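Local coordinates for protein salmonella typhimurium DB7155 bacteriophage DET7 tailspike (Bacteriophage, PDB 2V5I) that probably binds and hydrolyses the O-antigen of Salmonella lipopolysaccharide as the trimeric receptor-binding tailspike of the phage, at residues T260-Y273 with G293-D307. Residues are numbered along the deposited sequence; the frame is centred on the assembly and turned at random. Where two conformers were deposited one is given.
Sequences TYQGSVGGGTARNY and GSDPGMAPEPDRPGD
Arg-271 and Asp-295 make the salt bridge at the centre of this contact. The arginine chain runs extended from CG to NE and presents its side to one carboxylate oxygen: NE lies 2.9 Å from Asp-295 OD1, and NH2 of Arg-271 donates to that same oxygen. Arg-304 supplies the third donor to OD1 through NE and spans the carboxylate by sending NH2 to OD2, which His-316 N also reaches. The two guanidinium planes stand 88° apart, and CD of Arg-304 lies over the centre of one face of Arg-271, 3.6 Å from Arg-271 CZ. On the opposite face, off-centre, sits Gly-263 CA. The shared carboxylate probably offsets the closeness of the two arginines.

Asp-307 divides its oxygens between two hydroxyls. A chi1 of -169° turns the Thr-269 hydroxyl away from its own backbone N, and OG1 donates to the anti lone pair of Asp-307 OD2 at 2.7 Å. Tyr-273 OH donates to OD1 of Asp-307 at 2.6 Å, from the syn side and somewhat out of the carboxylate plane. Thr-269 OG1 also accepts from N and NH1 of Arg-271, the first closing an ST turn, so this hydroxyl helps fix the guanidinium's orientation. Ser-264 OG donates to the syn lone pair of Glu-301 OE2 at 2.6 Å.

Backbone and water complete the join. Gly-263 N donates to Ser-294 O at 3.1 Å, and the CD of Pro-296 packs on Gly-263. Water 3 links Ser-264 OG, Arg-271 NH1 and Pro-305 O; water 5 carries Arg-271 NH2 to Glu-301 OE2 and Asp-303 O.

The small hairpin 264-269, turning through a type I' beta turn, is thus fastened to the long loop that follows strand 290-291. Both emerge from neighbouring parallel strands, 258-260 and 290-291, as excursions between successive rungs of the P22-tailspike-like parallel beta-helix.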
# COMPACT_ATOMS: atom_id res chain seq x y z
N THR A 260 -15.34 -10.93 12.75
CA THR A 260 -16.02 -10.31 13.86
C THR A 260 -17.42 -10.93 13.99
O THR A 260 -18.22 -10.86 13.06
CB THR A 260 -16.15 -8.76 13.62
OG1 THR A 260 -16.75 -8.48 12.37
CG2 THR A 260 -14.78 -8.11 13.62
N TYR A 261 -17.69 -11.53 15.16
CA TYR A 261 -18.98 -12.24 15.27
C TYR A 261 -20.13 -11.32 15.08
O TYR A 261 -20.09 -10.12 15.47
CB TYR A 261 -19.16 -12.89 16.66
CG TYR A 261 -19.00 -14.35 16.67
CD1 TYR A 261 -17.74 -14.89 16.60
CD2 TYR A 261 -20.08 -15.18 16.81
CE1 TYR A 261 -17.54 -16.24 16.64
CE2 TYR A 261 -19.91 -16.57 16.85
CZ TYR A 261 -18.64 -17.07 16.76
OH TYR A 261 -18.39 -18.44 16.80
N GLN A 262 -21.20 -11.87 14.49
CA GLN A 262 -22.43 -11.16 14.24
C GLN A 262 -23.50 -11.62 15.20
O GLN A 262 -23.57 -12.81 15.57
CB GLN A 262 -22.94 -11.38 12.82
CG GLN A 262 -22.14 -10.62 11.83
CD GLN A 262 -21.44 -11.44 10.84
OE1 GLN A 262 -22.07 -12.23 10.16
NE2 GLN A 262 -20.10 -11.25 10.71
N GLY A 263 -24.36 -10.71 15.59
CA GLY A 263 -25.54 -11.03 16.37
C GLY A 263 -25.28 -11.31 17.84
O GLY A 263 -24.35 -10.77 18.46
N SER A 264 -26.01 -12.29 18.37
CA SER A 264 -26.00 -12.67 19.79
C SER A 264 -25.48 -14.08 20.00
O SER A 264 -25.60 -14.93 19.13
CB SER A 264 -27.44 -12.64 20.33
OG SER A 264 -27.96 -11.35 20.32
N VAL A 265 -24.87 -14.30 21.17
CA VAL A 265 -24.49 -15.65 21.64
C VAL A 265 -24.94 -15.70 23.07
O VAL A 265 -24.66 -14.81 23.83
CB VAL A 265 -22.98 -15.91 21.53
CG1 VAL A 265 -22.61 -17.26 22.15
CG2 VAL A 265 -22.58 -15.94 20.10
N GLY A 266 -25.67 -16.75 23.45
CA GLY A 266 -26.12 -16.88 24.84
C GLY A 266 -27.07 -15.78 25.30
O GLY A 266 -27.18 -15.49 26.50
N GLY A 267 -27.81 -15.19 24.36
CA GLY A 267 -28.78 -14.15 24.67
C GLY A 267 -28.30 -12.71 24.79
O GLY A 267 -29.09 -11.83 25.12
N GLY A 268 -27.01 -12.46 24.54
CA GLY A 268 -26.43 -11.09 24.61
C GLY A 268 -25.48 -10.92 23.42
O GLY A 268 -25.12 -11.87 22.74
N THR A 269 -25.14 -9.68 23.14
CA THR A 269 -24.43 -9.38 21.92
C THR A 269 -23.04 -10.02 21.89
O THR A 269 -22.36 -10.10 22.91
CB THR A 269 -24.27 -7.84 21.74
OG1 THR A 269 -23.80 -7.56 20.42
CG2 THR A 269 -23.30 -7.20 22.73
N ALA A 270 -22.62 -10.42 20.68
CA ALA A 270 -21.27 -10.94 20.40
C ALA A 270 -20.52 -10.01 19.43
O ALA A 270 -19.42 -10.34 18.96
CB ALA A 270 -21.37 -12.31 19.78
N ARG A 271 -21.07 -8.82 19.19
CA ARG A 271 -20.60 -7.89 18.22
C ARG A 271 -19.28 -7.20 18.66
O ARG A 271 -18.89 -7.30 19.81
CB ARG A 271 -21.65 -6.86 17.84
CG ARG A 271 -22.94 -7.46 17.25
CD ARG A 271 -23.96 -6.38 17.10
NE ARG A 271 -25.18 -6.82 16.46
CZ ARG A 271 -26.17 -7.46 17.08
NH1 ARG A 271 -26.10 -7.73 18.39
NH2 ARG A 271 -27.26 -7.83 16.38
N ASN A 272 -18.65 -6.46 17.73
CA ASN A 272 -17.33 -5.89 17.98
C ASN A 272 -17.28 -4.49 17.35
O ASN A 272 -17.89 -4.25 16.32
CB ASN A 272 -16.26 -6.75 17.33
CG ASN A 272 -16.31 -8.16 17.83
OD1 ASN A 272 -15.73 -8.47 18.85
ND2 ASN A 272 -17.08 -9.00 17.12
N TYR A 273 -16.42 -3.65 17.92
CA TYR A 273 -16.28 -2.26 17.47
C TYR A 273 -14.79 -1.85 17.53
O TYR A 273 -14.10 -2.31 18.41
CB TYR A 273 -17.03 -1.35 18.41
CG TYR A 273 -18.56 -1.45 18.37
CD1 TYR A 273 -19.21 -2.40 19.12
CD2 TYR A 273 -19.28 -0.58 17.59
CE1 TYR A 273 -20.64 -2.50 19.08
CE2 TYR A 273 -20.65 -0.66 17.52
CZ TYR A 273 -21.32 -1.61 18.31
OH TYR A 273 -22.68 -1.69 18.21
N GLY A 293 -18.73 -7.87 9.32
CA GLY A 293 -20.05 -7.38 9.63
C GLY A 293 -20.41 -7.52 11.08
O GLY A 293 -19.80 -8.27 11.81
N SER A 294 -21.48 -6.83 11.50
CA SER A 294 -21.93 -6.87 12.87
C SER A 294 -23.31 -7.52 13.03
O SER A 294 -23.61 -8.09 14.07
CB SER A 294 -22.07 -5.43 13.35
OG SER A 294 -20.81 -4.78 13.45
N ASP A 295 -24.17 -7.36 12.03
CA ASP A 295 -25.52 -7.87 12.09
C ASP A 295 -25.72 -9.08 11.18
O ASP A 295 -25.31 -9.04 10.02
CB ASP A 295 -26.55 -6.73 11.79
CG ASP A 295 -26.67 -5.70 12.86
OD1 ASP A 295 -26.72 -6.02 14.08
OD2 ASP A 295 -26.68 -4.47 12.49
N PRO A 296 -26.39 -10.13 11.67
CA PRO A 296 -26.53 -11.33 10.84
C PRO A 296 -27.56 -11.21 9.74
O PRO A 296 -28.61 -10.54 9.92
CB PRO A 296 -27.02 -12.39 11.82
CG PRO A 296 -27.67 -11.67 12.86
CD PRO A 296 -27.04 -10.28 12.98
N GLY A 297 -27.28 -11.88 8.64
CA GLY A 297 -28.14 -11.82 7.47
C GLY A 297 -29.54 -12.34 7.74
O GLY A 297 -30.51 -11.71 7.34
N MET A 298 -29.67 -13.45 8.46
CA MET A 298 -31.01 -14.05 8.68
C MET A 298 -31.91 -13.31 9.68
O MET A 298 -33.11 -13.61 9.77
CB MET A 298 -30.90 -15.54 9.06
CG MET A 298 -32.09 -16.46 8.49
SD MET A 298 -32.03 -16.69 6.71
CE MET A 298 -31.32 -18.30 6.42
N ALA A 299 -31.35 -12.37 10.43
CA ALA A 299 -32.09 -11.52 11.34
C ALA A 299 -33.14 -12.22 12.20
O ALA A 299 -34.34 -11.88 12.17
CB ALA A 299 -32.74 -10.36 10.57
N PRO A 300 -32.70 -13.17 13.02
CA PRO A 300 -33.65 -13.91 13.83
C PRO A 300 -34.16 -13.24 15.09
O PRO A 300 -34.92 -13.89 15.83
CB PRO A 300 -32.84 -15.14 14.22
CG PRO A 300 -31.47 -14.59 14.41
CD PRO A 300 -31.31 -13.59 13.26
N GLU A 301 -33.74 -12.00 15.41
CA GLU A 301 -34.35 -11.25 16.52
C GLU A 301 -34.52 -9.80 16.08
O GLU A 301 -33.79 -9.34 15.21
CB GLU A 301 -33.52 -11.31 17.83
CG GLU A 301 -32.06 -11.51 17.61
CD GLU A 301 -31.17 -11.56 18.84
OE1 GLU A 301 -31.62 -11.70 20.01
OE2 GLU A 301 -29.95 -11.43 18.60
N PRO A 302 -35.49 -9.11 16.65
CA PRO A 302 -35.84 -7.75 16.21
C PRO A 302 -35.04 -6.63 16.84
O PRO A 302 -35.18 -5.47 16.41
CB PRO A 302 -37.31 -7.64 16.63
CG PRO A 302 -37.40 -8.42 17.86
CD PRO A 302 -36.43 -9.59 17.69
N ASP A 303 -34.21 -6.95 17.83
CA ASP A 303 -33.45 -5.96 18.56
C ASP A 303 -32.03 -6.48 18.80
O ASP A 303 -31.68 -7.53 18.25
CB ASP A 303 -34.17 -5.89 19.94
CG ASP A 303 -34.21 -7.30 20.73
OD1 ASP A 303 -34.30 -8.45 20.18
OD2 ASP A 303 -34.19 -7.25 21.98
N ARG A 304 -31.25 -5.80 19.64
CA ARG A 304 -29.89 -6.19 19.98
C ARG A 304 -29.71 -6.17 21.47
O ARG A 304 -29.21 -5.20 22.03
CB ARG A 304 -28.91 -5.16 19.40
CG ARG A 304 -28.96 -5.03 17.88
CD ARG A 304 -27.73 -4.28 17.35
NE ARG A 304 -27.78 -3.98 15.93
CZ ARG A 304 -28.28 -2.84 15.43
NH1 ARG A 304 -28.84 -1.97 16.23
NH2 ARG A 304 -28.24 -2.58 14.13
N PRO A 305 -30.02 -7.29 22.13
CA PRO A 305 -29.80 -7.33 23.58
C PRO A 305 -28.32 -7.09 23.91
O PRO A 305 -27.47 -7.77 23.37
CB PRO A 305 -30.23 -8.73 23.99
CG PRO A 305 -30.91 -9.34 22.81
CD PRO A 305 -30.65 -8.50 21.57
N GLY A 306 -28.08 -6.13 24.80
CA GLY A 306 -26.72 -5.81 25.27
C GLY A 306 -25.95 -4.85 24.35
O GLY A 306 -24.75 -4.54 24.58
N ASP A 307 -26.59 -4.37 23.29
CA ASP A 307 -25.91 -3.54 22.28
C ASP A 307 -26.75 -2.30 21.94
O ASP A 307 -27.78 -2.02 22.61
CB ASP A 307 -25.58 -4.38 21.05
CG ASP A 307 -24.23 -4.01 20.40
OD1 ASP A 307 -24.04 -2.81 20.15
OD2 ASP A 307 -23.40 -4.90 20.07
O HOH W 1 -18.15 -5.82 13.07
O HOH W 2 -19.06 -7.70 15.10
O HOH W 3 -27.51 -8.63 20.71
O HOH W 4 -28.19 -13.43 16.62
O HOH W 5 -29.48 -8.91 17.76
O HOH W 6 -20.54 -3.81 15.84